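Local coordinates for protein manganese-containing pseudocatalase (Thermus thermophilus HB27, PDB 6KK8) that probably breaks down hydrogen peroxide to water and oxygen at a pair of manganese ions, as a member of the manganese catalase family, at residues R7-L12 with L71-L76. Numbering follows the deposited sequence.
Sequences RLQIEL and LGHIEL. With MN3 (manganese (III) ion), chain K.
Q9 meets H73 at the edge of the imidazole ring: OE1 of Q9 lies in the ring plane, 3.3 Å from CD2 of H73, with the amide turned 31° out of that plane. The glutamine gets there because CG is anti to the backbone N (chi1 -168°) and the chain runs on extended. Beside this polar approach sits an apolar one, in which a single methyl, CD1 of L76, receives three side chains of the loop. I10 crosses L76 at about a right angle and brings CG1 to 3.9 Å from that methyl, while L12 sets CD2 4.1 Å from it. L8 adds its CB at 4.2 Å from the same CD1 of L76, and its CD2 comes to 3.6 Å from CG of E75. Where the two backbones do not bond directly, a water joins them: it accepts from N of Q9 and donates both to O of G72 and, over 3.0 Å, to OE1 of E75. Since M1 N of the second subunit also bonds to OE1, an alanine in place of E75 would probably cost the water one of its three bonds and that amino terminus this acceptor, and open a gap beside CD2 of L8. Helix 57-85, which carries G72 to L76, belongs to the ferritin-like helical core of manganese catalases, and the loop 7-12 packs along it. The principle of a second shell ordering a first is plain at H73, whose ND1 binds manganese at 2.2 Å alongside E36 and E70. On the far side of the ring NE2 is hydrogen-bonded to E69, a carboxylate that probably makes the imidazole a stronger donor to the metal. E69 also takes a bond from NE2 of Q9, which in turn is bonded to Y180 on helix 172-200.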
loop_
_atom_site.group_PDB
_atom_site.type_symbol
_atom_site.label_atom_id
_atom_site.label_comp_id
_atom_site.label_asym_id
_atom_site.label_seq_id
_atom_site.Cartn_x
_atom_site.Cartn_y
_atom_site.Cartn_z
ATOM N N ARG B 7 30.782 10.332 -12.217
ATOM C CA ARG B 7 30.687 11.786 -12.140
ATOM C C ARG B 7 29.217 12.147 -12.017
ATOM O O ARG B 7 28.350 11.506 -12.630
ATOM C CB ARG B 7 31.182 12.494 -13.415
ATOM C CG ARG B 7 32.656 12.290 -13.706
ATOM C CD ARG B 7 33.070 13.086 -14.922
ATOM N NE ARG B 7 34.363 12.631 -15.384
ATOM C CZ ARG B 7 34.889 12.985 -16.557
ATOM N NH1 ARG B 7 34.243 13.841 -17.347
ATOM N NH2 ARG B 7 36.076 12.490 -16.913
ATOM N N LEU B 8 28.939 13.185 -11.250
ATOM C CA LEU B 8 27.608 13.786 -11.243
ATOM C C LEU B 8 27.440 14.682 -12.455
ATOM O O LEU B 8 28.406 15.138 -13.064
ATOM C CB LEU B 8 27.379 14.613 -9.984
ATOM C CG LEU B 8 27.435 13.862 -8.666
ATOM C CD1 LEU B 8 27.177 14.799 -7.477
ATOM C CD2 LEU B 8 26.475 12.702 -8.665
ATOM N N GLN B 9 26.187 14.956 -12.828
ATOM C CA GLN B 9 25.957 15.757 -14.031
ATOM C C GLN B 9 26.415 17.207 -13.864
ATOM O O GLN B 9 26.705 17.857 -14.872
ATOM C CB GLN B 9 24.466 15.678 -14.414
ATOM C CG GLN B 9 24.199 16.221 -15.784
ATOM C CD GLN B 9 22.811 15.887 -16.311
ATOM O OE1 GLN B 9 22.156 14.959 -15.828
ATOM N NE2 GLN B 9 22.382 16.607 -17.313
ATOM N N ILE B 10 26.476 17.721 -12.632
ATOM C CA ILE B 10 27.043 19.036 -12.347
ATOM C C ILE B 10 27.905 18.924 -11.104
ATOM O O ILE B 10 27.804 17.976 -10.329
ATOM C CB ILE B 10 26.006 20.174 -12.127
ATOM C CG1 ILE B 10 25.038 19.806 -10.997
ATOM C CG2 ILE B 10 25.333 20.535 -13.439
ATOM C CD1 ILE B 10 24.169 20.964 -10.477
ATOM N N GLU B 11 28.758 19.933 -10.914
ATOM C CA GLU B 11 29.428 20.144 -9.637
ATOM C C GLU B 11 28.432 20.690 -8.606
ATOM O O GLU B 11 27.773 21.702 -8.846
ATOM C CB GLU B 11 30.569 21.152 -9.850
ATOM C CG GLU B 11 31.388 21.444 -8.616
ATOM C CD GLU B 11 32.492 22.482 -8.885
ATOM O OE1 GLU B 11 32.334 23.308 -9.813
ATOM O OE2 GLU B 11 33.510 22.440 -8.162
ATOM N N LEU B 12 28.343 20.034 -7.447
ATOM C CA LEU B 12 27.547 20.570 -6.340
ATOM C C LEU B 12 28.428 21.313 -5.351
ATOM O O LEU B 12 29.583 20.932 -5.143
ATOM C CB LEU B 12 26.870 19.432 -5.571
ATOM C CG LEU B 12 25.751 18.727 -6.318
ATOM C CD1 LEU B 12 25.183 17.624 -5.450
ATOM C CD2 LEU B 12 24.636 19.690 -6.743
ATOM N N LEU B 71 18.588 8.871 -15.367
ATOM C CA LEU B 71 19.437 8.105 -14.462
ATOM C C LEU B 71 20.375 9.014 -13.714
ATOM O O LEU B 71 20.595 8.855 -12.510
ATOM C CB LEU B 71 20.246 7.074 -15.236
ATOM C CG LEU B 71 19.479 5.834 -15.688
ATOM C CD1 LEU B 71 20.306 5.048 -16.699
ATOM C CD2 LEU B 71 19.124 4.919 -14.517
ATOM N N GLY B 72 20.960 9.979 -14.414
ATOM C CA GLY B 72 21.831 10.931 -13.742
ATOM C C GLY B 72 21.087 11.901 -12.857
ATOM O O GLY B 72 21.672 12.474 -11.937
ATOM N N HIS B 73 19.780 12.091 -13.096
ATOM C CA HIS B 73 18.988 12.957 -12.216
ATOM C C HIS B 73 18.664 12.285 -10.889
ATOM O O HIS B 73 18.741 12.944 -9.846
ATOM C CB HIS B 73 17.701 13.431 -12.894
ATOM C CG HIS B 73 17.943 14.352 -14.044
ATOM N ND1 HIS B 73 16.929 15.023 -14.693
ATOM C CD2 HIS B 73 19.098 14.717 -14.664
ATOM C CE1 HIS B 73 17.441 15.749 -15.673
ATOM N NE2 HIS B 73 18.755 15.582 -15.675
ATOM N N ILE B 74 18.323 10.989 -10.874
ATOM C CA ILE B 74 18.160 10.353 -9.561
ATOM C C ILE B 74 19.467 10.397 -8.801
ATOM O O ILE B 74 19.474 10.578 -7.588
ATOM C CB ILE B 74 17.551 8.932 -9.602
ATOM C CG1 ILE B 74 18.418 7.900 -10.337
ATOM C CG2 ILE B 74 16.144 8.970 -10.175
ATOM C CD1 ILE B 74 18.029 6.475 -9.973
ATOM N N GLU B 75 20.590 10.231 -9.505
ATOM C CA GLU B 75 21.908 10.280 -8.886
ATOM C C GLU B 75 22.169 11.650 -8.265
ATOM O O GLU B 75 22.656 11.747 -7.137
ATOM C CB GLU B 75 22.932 9.959 -9.977
ATOM C CG GLU B 75 24.367 9.885 -9.450
ATOM C CD GLU B 75 25.391 9.584 -10.525
ATOM O OE1 GLU B 75 25.089 9.825 -11.711
ATOM O OE2 GLU B 75 26.484 9.124 -10.134
ATOM N N LEU B 76 21.825 12.716 -8.981
ATOM C CA LEU B 76 22.076 14.070 -8.512
ATOM C C LEU B 76 21.198 14.404 -7.312
ATOM O O LEU B 76 21.646 15.037 -6.352
ATOM C CB LEU B 76 21.824 15.027 -9.678
ATOM C CG LEU B 76 22.209 16.476 -9.445
ATOM C CD1 LEU B 76 23.712 16.582 -9.233
ATOM C CD2 LEU B 76 21.796 17.361 -10.614
HETATM MN MN MN3 K . 14.772 14.865 -14.459
HETATM O O HOH W 1 24.436 12.713 -12.124
#